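Phikz039 (Pseudomonas phage phikz, PDB 3ZBQ) is a phage-encoded member of the tubulin/FtsZ superfamily, also known as PhuZ, and holds guanosine-5'-diphosphate in its nucleotide pocket. Local coordinates at residues I33-Q38 against A78-A83; H225-R230 against Q234-P239. One frame throughout, in Å; residues are numbered along the deposited sequence.

Contact 1 (I33-Q38 against A78-A83)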
ATOM      1  N   ILE A  33     -12.955  -1.511  -2.255  1.00  4.92           N
ATOM      2  CA  ILE A  33     -13.182  -0.676  -3.427  1.00  4.96           C
ATOM      3  C   ILE A  33     -12.436  -1.267  -4.614  1.00  5.57           C
ATOM      4  O   ILE A  33     -11.234  -1.517  -4.545  1.00  4.89           O
ATOM      5  CB  ILE A  33     -12.702   0.784  -3.211  1.00  6.53           C
ATOM      6  CG1 ILE A  33     -13.195   1.347  -1.872  1.00  7.11           C
ATOM      7  CG2 ILE A  33     -13.165   1.678  -4.358  1.00  9.07           C
ATOM      8  CD1 ILE A  33     -12.256   1.082  -0.733  1.00 13.92           C
ATOM      9  N   ASP A  34     -13.148  -1.490  -5.711  1.00  6.40           N
ATOM     10  CA  ASP A  34     -12.532  -2.084  -6.895  1.00  6.96           C
ATOM     11  C   ASP A  34     -13.263  -1.625  -8.144  1.00  8.37           C
ATOM     12  O   ASP A  34     -14.256  -0.892  -8.070  1.00  7.59           O
ATOM     13  CB  ASP A  34     -12.583  -3.610  -6.803  1.00  8.38           C
ATOM     14  CG  ASP A  34     -11.516  -4.295  -7.645  1.00 10.30           C
ATOM     15  OD1 ASP A  34     -10.881  -3.630  -8.502  1.00  5.18           O
ATOM     16  OD2 ASP A  34     -11.312  -5.512  -7.440  1.00 11.51           O
ATOM     17  N   THR A  35     -12.760  -2.063  -9.291  1.00  6.36           N
ATOM     18  CA  THR A  35     -13.381  -1.790 -10.589  1.00  7.57           C
ATOM     19  C   THR A  35     -13.876  -3.095 -11.204  1.00  8.86           C
ATOM     20  O   THR A  35     -14.089  -3.195 -12.416  1.00  9.05           O
ATOM     21  CB  THR A  35     -12.374  -1.147 -11.550  1.00  6.62           C
ATOM     22  OG1 THR A  35     -11.257  -2.031 -11.693  1.00  5.59           O
ATOM     23  CG2 THR A  35     -11.876   0.197 -10.990  1.00  6.92           C
ATOM     24  N   SER A  36     -14.065  -4.101 -10.361  1.00  8.42           N
ATOM     25  CA  SER A  36     -14.325  -5.455 -10.840  1.00 12.36           C
ATOM     26  C   SER A  36     -15.260  -6.190  -9.883  1.00 12.12           C
ATOM     27  O   SER A  36     -15.050  -6.157  -8.670  1.00 15.10           O
ATOM     28  CB  SER A  36     -12.994  -6.202 -10.961  1.00 17.71           C
ATOM     29  OG  SER A  36     -13.163  -7.609 -10.972  1.00 21.19           O
ATOM     30  N   VAL A  37     -16.299  -6.833 -10.420  1.00 10.25           N
ATOM     31  CA  VAL A  37     -17.196  -7.639  -9.582  1.00 12.33           C
ATOM     32  C   VAL A  37     -16.634  -9.040  -9.381  1.00 17.76           C
ATOM     33  O   VAL A  37     -16.999  -9.735  -8.438  1.00 17.57           O
ATOM     34  CB  VAL A  37     -18.632  -7.714 -10.147  1.00 15.69           C
ATOM     35  CG1 VAL A  37     -19.199  -6.324 -10.305  1.00 13.58           C
ATOM     36  CG2 VAL A  37     -18.650  -8.442 -11.487  1.00 15.78           C
ATOM     37  N   GLN A  38     -15.733  -9.444 -10.269  1.00 17.19           N
ATOM     38  CA  GLN A  38     -15.175 -10.788 -10.208  1.00 20.61           C
ATOM     39  C   GLN A  38     -14.394 -11.022  -8.910  1.00 22.37           C
ATOM     40  O   GLN A  38     -14.411 -12.125  -8.352  1.00 24.49           O
ATOM     41  CB  GLN A  38     -14.282 -11.063 -11.420  1.00 19.54           C
ATOM     42  CG  GLN A  38     -14.010 -12.540 -11.621  1.00 24.46           C
ATOM     43  CD  GLN A  38     -12.555 -12.850 -11.887  1.00 23.24           C
ATOM     44  OE1 GLN A  38     -11.721 -11.952 -11.976  1.00 22.67           O
ATOM     45  NE2 GLN A  38     -12.242 -14.140 -12.017  1.00 28.88           N
ATOM     46  N   ALA A  78      -6.911   5.209 -13.546  1.00  8.08           N
ATOM     47  CA  ALA A  78      -6.889   6.523 -12.895  1.00 10.66           C
ATOM     48  C   ALA A  78      -7.928   7.466 -13.514  1.00 13.55           C
ATOM     49  O   ALA A  78      -8.597   8.214 -12.799  1.00 12.42           O
ATOM     50  CB  ALA A  78      -5.494   7.126 -12.956  1.00  8.04           C
ATOM     51  N   GLU A  79      -8.068   7.420 -14.838  1.00  9.36           N
ATOM     52  CA  GLU A  79      -9.078   8.230 -15.532  1.00 10.76           C
ATOM     53  C   GLU A  79     -10.472   7.910 -15.030  1.00 11.18           C
ATOM     54  O   GLU A  79     -11.328   8.791 -14.906  1.00 14.60           O
ATOM     55  CB  GLU A  79      -9.076   7.930 -17.033  1.00 16.18           C
ATOM     56  CG  GLU A  79      -7.996   8.586 -17.849  1.00 23.14           C
ATOM     57  CD  GLU A  79      -8.126   8.233 -19.327  1.00 40.15           C
ATOM     58  OE1 GLU A  79      -9.107   8.687 -19.964  1.00 49.76           O
ATOM     59  OE2 GLU A  79      -7.258   7.496 -19.850  1.00 40.60           O
ATOM     60  N   LEU A  80     -10.705   6.627 -14.772  1.00  6.62           N
ATOM     61  CA  LEU A  80     -12.021   6.168 -14.373  1.00 10.64           C
ATOM     62  C   LEU A  80     -12.304   6.577 -12.930  1.00 11.67           C
ATOM     63  O   LEU A  80     -13.309   7.216 -12.641  1.00  9.58           O
ATOM     64  CB  LEU A  80     -12.127   4.648 -14.503  1.00  9.43           C
ATOM     65  CG  LEU A  80     -13.399   4.064 -13.872  1.00 12.80           C
ATOM     66  CD1 LEU A  80     -14.658   4.634 -14.524  1.00 15.65           C
ATOM     67  CD2 LEU A  80     -13.407   2.552 -13.921  1.00 14.92           C
ATOM     68  N   ILE A  81     -11.390   6.218 -12.037  1.00  9.60           N
ATOM     69  CA  ILE A  81     -11.682   6.255 -10.607  1.00  7.77           C
ATOM     70  C   ILE A  81     -11.522   7.612  -9.914  1.00 10.93           C
ATOM     71  O   ILE A  81     -12.141   7.843  -8.879  1.00  7.72           O
ATOM     72  CB  ILE A  81     -10.900   5.150  -9.829  1.00  8.31           C
ATOM     73  CG1 ILE A  81      -9.390   5.421  -9.820  1.00 10.08           C
ATOM     74  CG2 ILE A  81     -11.198   3.771 -10.414  1.00  8.19           C
ATOM     75  CD1 ILE A  81      -8.908   6.211  -8.587  1.00  8.78           C
ATOM     76  N   SER A  82     -10.683   8.490 -10.455  1.00 11.69           N
ATOM     77  CA  SER A  82     -10.305   9.708  -9.720  1.00 12.01           C
ATOM     78  C   SER A  82     -11.479  10.570  -9.262  1.00 12.93           C
ATOM     79  O   SER A  82     -11.508  11.038  -8.120  1.00 10.56           O
ATOM     80  CB  SER A  82      -9.327  10.548 -10.536  1.00 16.69           C
ATOM     81  OG  SER A  82      -8.095   9.862 -10.687  1.00 20.75           O
ATOM     82  N   ALA A  83     -12.454  10.772 -10.139  1.00 12.10           N
ATOM     83  CA  ALA A  83     -13.591  11.637  -9.808  1.00 17.12           C
ATOM     84  C   ALA A  83     -14.523  11.031  -8.752  1.00 13.87           C
ATOM     85  O   ALA A  83     -15.343  11.739  -8.165  1.00 15.98           O
ATOM     86  CB  ALA A  83     -14.370  12.004 -11.068  1.00 14.58           C
TER

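Contact 2 (H225-R230 against Q234-P239)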
ATOM      1  N   HIS A 225       8.386  -0.133   9.169  1.00  5.09           N
ATOM      2  CA  HIS A 225       8.870  -1.470   9.474  1.00  6.89           C
ATOM      3  C   HIS A 225       8.217  -1.981  10.754  1.00  7.77           C
ATOM      4  O   HIS A 225       8.401  -1.399  11.832  1.00  7.21           O
ATOM      5  CB  HIS A 225      10.393  -1.458   9.646  1.00  8.07           C
ATOM      6  CG  HIS A 225      11.129  -0.812   8.512  1.00  9.00           C
ATOM      7  ND1 HIS A 225      11.649  -1.534   7.454  1.00  9.71           N
ATOM      8  CD2 HIS A 225      11.437   0.484   8.272  1.00  9.05           C
ATOM      9  CE1 HIS A 225      12.242  -0.705   6.611  1.00 11.27           C
ATOM     10  NE2 HIS A 225      12.131   0.525   7.087  1.00 10.67           N
ATOM     11  N   VAL A 226       7.454  -3.064  10.643  1.00  7.08           N
ATOM     12  CA  VAL A 226       6.853  -3.686  11.815  1.00  7.50           C
ATOM     13  C   VAL A 226       7.812  -4.731  12.370  1.00  8.39           C
ATOM     14  O   VAL A 226       8.113  -5.720  11.703  1.00  9.22           O
ATOM     15  CB  VAL A 226       5.487  -4.318  11.496  1.00  6.86           C
ATOM     16  CG1 VAL A 226       4.895  -4.969  12.751  1.00  8.50           C
ATOM     17  CG2 VAL A 226       4.528  -3.265  10.955  1.00  6.54           C
ATOM     18  N   CYS A 227       8.305  -4.489  13.583  1.00  7.65           N
ATOM     19  CA  CYS A 227       9.355  -5.323  14.173  1.00 11.10           C
ATOM     20  C   CYS A 227       8.830  -6.037  15.409  1.00 12.47           C
ATOM     21  O   CYS A 227       8.193  -5.415  16.259  1.00 11.61           O
ATOM     22  CB  CYS A 227      10.565  -4.460  14.559  1.00 10.64           C
ATOM     23  SG  CYS A 227      11.201  -3.419  13.214  1.00 10.88           S
ATOM     24  N   PHE A 228       9.115  -7.333  15.528  1.00  9.42           N
ATOM     25  CA  PHE A 228       8.523  -8.131  16.606  1.00 10.95           C
ATOM     26  C   PHE A 228       9.454  -8.426  17.784  1.00 14.88           C
ATOM     27  O   PHE A 228       9.075  -9.138  18.724  1.00 12.58           O
ATOM     28  CB  PHE A 228       7.894  -9.403  16.050  1.00 12.49           C
ATOM     29  CG  PHE A 228       6.762  -9.134  15.108  1.00 13.11           C
ATOM     30  CD1 PHE A 228       5.502  -8.812  15.595  1.00 15.20           C
ATOM     31  CD2 PHE A 228       6.965  -9.157  13.735  1.00 17.28           C
ATOM     32  CE1 PHE A 228       4.458  -8.543  14.731  1.00 16.06           C
ATOM     33  CE2 PHE A 228       5.925  -8.884  12.864  1.00 15.01           C
ATOM     34  CZ  PHE A 228       4.668  -8.588  13.360  1.00 12.92           C
ATOM     35  N   ASP A 229      10.653  -7.851  17.743  1.00 15.63           N
ATOM     36  CA  ASP A 229      11.538  -7.829  18.912  1.00 10.83           C
ATOM     37  C   ASP A 229      12.488  -6.624  18.886  1.00 13.45           C
ATOM     38  O   ASP A 229      12.508  -5.863  17.911  1.00 11.92           O
ATOM     39  CB  ASP A 229      12.309  -9.150  19.062  1.00 11.27           C
ATOM     40  CG  ASP A 229      13.205  -9.458  17.874  1.00 15.72           C
ATOM     41  OD1 ASP A 229      13.647  -8.530  17.170  1.00 17.13           O
ATOM     42  OD2 ASP A 229      13.487 -10.652  17.648  1.00 21.54           O
ATOM     43  N   ARG A 230      13.272  -6.453  19.951  1.00 13.78           N
ATOM     44  CA  ARG A 230      14.164  -5.303  20.060  1.00 13.69           C
ATOM     45  C   ARG A 230      15.173  -5.286  18.927  1.00 11.77           C
ATOM     46  O   ARG A 230      15.447  -4.240  18.326  1.00 13.90           O
ATOM     47  CB  ARG A 230      14.908  -5.317  21.404  1.00 14.22           C
ATOM     48  CG  ARG A 230      15.667  -4.025  21.704  1.00 19.42           C
ATOM     49  CD  ARG A 230      16.639  -4.186  22.886  1.00 16.17           C
ATOM     50  NE  ARG A 230      17.786  -5.029  22.538  1.00 20.89           N
ATOM     51  CZ  ARG A 230      17.968  -6.281  22.959  1.00 22.72           C
ATOM     52  NH1 ARG A 230      17.085  -6.859  23.767  1.00 21.66           N
ATOM     53  NH2 ARG A 230      19.043  -6.960  22.572  1.00 23.58           N
ATOM     54  N   GLN A 234      16.194  -2.468  16.101  1.00 14.94           N
ATOM     55  CA  GLN A 234      17.554  -1.933  16.162  1.00 17.60           C
ATOM     56  C   GLN A 234      18.231  -1.881  14.792  1.00 17.09           C
ATOM     57  O   GLN A 234      19.030  -0.982  14.516  1.00 19.46           O
ATOM     58  CB  GLN A 234      18.394  -2.781  17.122  1.00 18.45           C
ATOM     59  CG  GLN A 234      19.658  -2.116  17.621  1.00 26.53           C
ATOM     60  CD  GLN A 234      20.430  -3.014  18.570  1.00 41.81           C
ATOM     61  OE1 GLN A 234      20.611  -4.206  18.302  1.00 51.03           O
ATOM     62  NE2 GLN A 234      20.878  -2.453  19.688  1.00 41.93           N
ATOM     63  N   ALA A 235      17.895  -2.840  13.935  1.00 15.56           N
ATOM     64  CA  ALA A 235      18.527  -2.966  12.623  1.00 18.06           C
ATOM     65  C   ALA A 235      18.060  -1.906  11.623  1.00 18.57           C
ATOM     66  O   ALA A 235      18.672  -1.726  10.568  1.00 21.28           O
ATOM     67  CB  ALA A 235      18.297  -4.362  12.062  1.00 16.94           C
ATOM     68  N   ILE A 236      16.970  -1.213  11.941  1.00 15.36           N
ATOM     69  CA  ILE A 236      16.465  -0.187  11.030  1.00 14.07           C
ATOM     70  C   ILE A 236      17.369   1.049  11.039  1.00 16.21           C
ATOM     71  O   ILE A 236      17.583   1.675  12.090  1.00 11.74           O
ATOM     72  CB  ILE A 236      15.008   0.206  11.349  1.00 10.99           C
ATOM     73  CG1 ILE A 236      14.121  -1.037  11.428  1.00 10.09           C
ATOM     74  CG2 ILE A 236      14.488   1.221  10.318  1.00 10.29           C
ATOM     75  CD1 ILE A 236      14.082  -1.873  10.152  1.00 10.74           C
ATOM     76  N   LEU A 237      17.893   1.385   9.861  1.00 13.43           N
ATOM     77  CA  LEU A 237      18.820   2.505   9.686  1.00 14.27           C
ATOM     78  C   LEU A 237      18.130   3.863   9.734  1.00 12.41           C
ATOM     79  O   LEU A 237      17.056   4.040   9.152  1.00  7.78           O
ATOM     80  CB  LEU A 237      19.550   2.391   8.347  1.00 15.44           C
ATOM     81  CG  LEU A 237      20.397   1.148   8.098  1.00 22.04           C
ATOM     82  CD1 LEU A 237      21.066   1.227   6.722  1.00 22.92           C
ATOM     83  CD2 LEU A 237      21.425   0.986   9.203  1.00 20.89           C
ATOM     84  N   ASP A 238      18.776   4.817  10.407  1.00 11.20           N
ATOM     85  CA  ASP A 238      18.293   6.196  10.488  1.00 12.23           C
ATOM     86  C   ASP A 238      16.791   6.307  10.799  1.00 12.12           C
ATOM     87  O   ASP A 238      16.044   6.927  10.034  1.00  7.93           O
ATOM     88  CB  ASP A 238      18.627   6.963   9.201  1.00 12.88           C
ATOM     89  CG  ASP A 238      20.128   7.071   8.953  1.00 18.47           C
ATOM     90  OD1 ASP A 238      20.918   6.712   9.851  1.00 22.95           O
ATOM     91  OD2 ASP A 238      20.515   7.522   7.856  1.00 21.62           O
ATOM     92  N   PRO A 239      16.344   5.714  11.924  1.00  9.67           N
ATOM     93  CA  PRO A 239      14.904   5.776  12.199  1.00  6.99           C
ATOM     94  C   PRO A 239      14.434   7.208  12.460  1.00  8.63           C
ATOM     95  O   PRO A 239      15.114   7.977  13.163  1.00  8.19           O
ATOM     96  CB  PRO A 239      14.751   4.920  13.463  1.00  9.42           C
ATOM     97  CG  PRO A 239      16.096   4.989  14.142  1.00 10.82           C
ATOM     98  CD  PRO A 239      17.096   5.052  13.011  1.00 12.23           C
TER
HETATM   99  O   HOH W   1      20.188  -5.888  20.031  1.00 27.43           O

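Contact 1 (I33-Q38 against A78-A83)
T35 and I81 present their CG2 methyls to each other through matching first torsions: T35 has chi1 58° and I81 chi1 68°, and in both CG2 stands opposite the carbonyl carbon, beside the backbone N. The two side chains cross at about a right angle, with T35 CG2 3.7 Å from I81 CG2. Beside this pair L80 lies alongside T35 and points the other way, its CD2 4.1 Å from T35 CG2, so one threonine methyl rests against the neighbouring L80 and I81 of one helical turn. The segments belong to the Rossmann-like nucleotide-binding domain of the tubulin fold: T35 follows the carboxyl end of strand 30-34, and helix 74-81 packs beside it, the T35 side chain lying about 6 Å from the bound GDP. Threonine suits this border because its methyl faces the helix while OG1 hydrogen-bonds S108 OG in the glycine-rich loop. Its backbone is held too: T35 N donates to D34 OD1 over 2.6 Å, on the anti side of the carboxylate and 35° out of its plane. Behind the contact I81 also touches T111 and S115 of helix 109-122, and M70 touches both T35 and L80.

Contact 2 (H225-R230 against Q234-P239)
I236 lays its CD1 methyl over a face of the H225 imidazole, a CH-pi contact with CD1 3.8 Å from the centroid of the H225 ring and 23° off the normal. The methyl is offset toward the rim, where I236 CD1 comes within 3.5 Å of H225 CG. The two segments bracket the short helix of a beta-alpha-beta crossover, which links the parallel strands 222-227 and 239-246 across the antiparallel strand 275-281 set between them. A beta-branched isoleucine suits the turn after that helix because its branches divide the work. With chi1 -52°, CG1 lies beside the backbone N and carries CD1 over the ring, while I236 CG2 covers the CD2 side of the same face, 3.7 Å from H225 CD2. I236 CG1 also meets SG of C227 on the strand, 4.2 Å away; the small cysteine fits against helix 230-234, where it also touches E232 and A233. The single turn of that helix is closed by Q234 N donating to R230 O at 2.9 Å.

In the next shell, N281 grips both segments: its OD1 takes a hydrogen bond from H225 NE2, which fixes the rotation of the imidazole, and its ND2 donates to L237 O. I236 also leans on V279 of the same strand. D229 is the N-cap just before the helix; its OD1 accepts from E232 N, and E232 OE1 in turn receives F228 N. On the exposed side of the helix, R230 NH2 donates to a water 3.0 Å away.

Overall arrangement
Both segments of contact 1 precede contact 2 in sequence, and the two contacts lie on opposite sides of the molecule's centre, with contact centres 36 Å apart and nearest atoms about 21 Å apart, so they do not touch. What they share is the long mixed sheet. Strand 30-34 lies next to its outermost strand 49-51 in the nucleotide-binding half, whereas strand 222-227 belongs to the C-terminal family region, with 275-281 antiparallel beside it. Contact 1 is buried and near the GDP; contact 2 is at the surface. They thus mark two regions of the tubulin fold, one packing a helix near the nucleotide, the other holding a crossover connection.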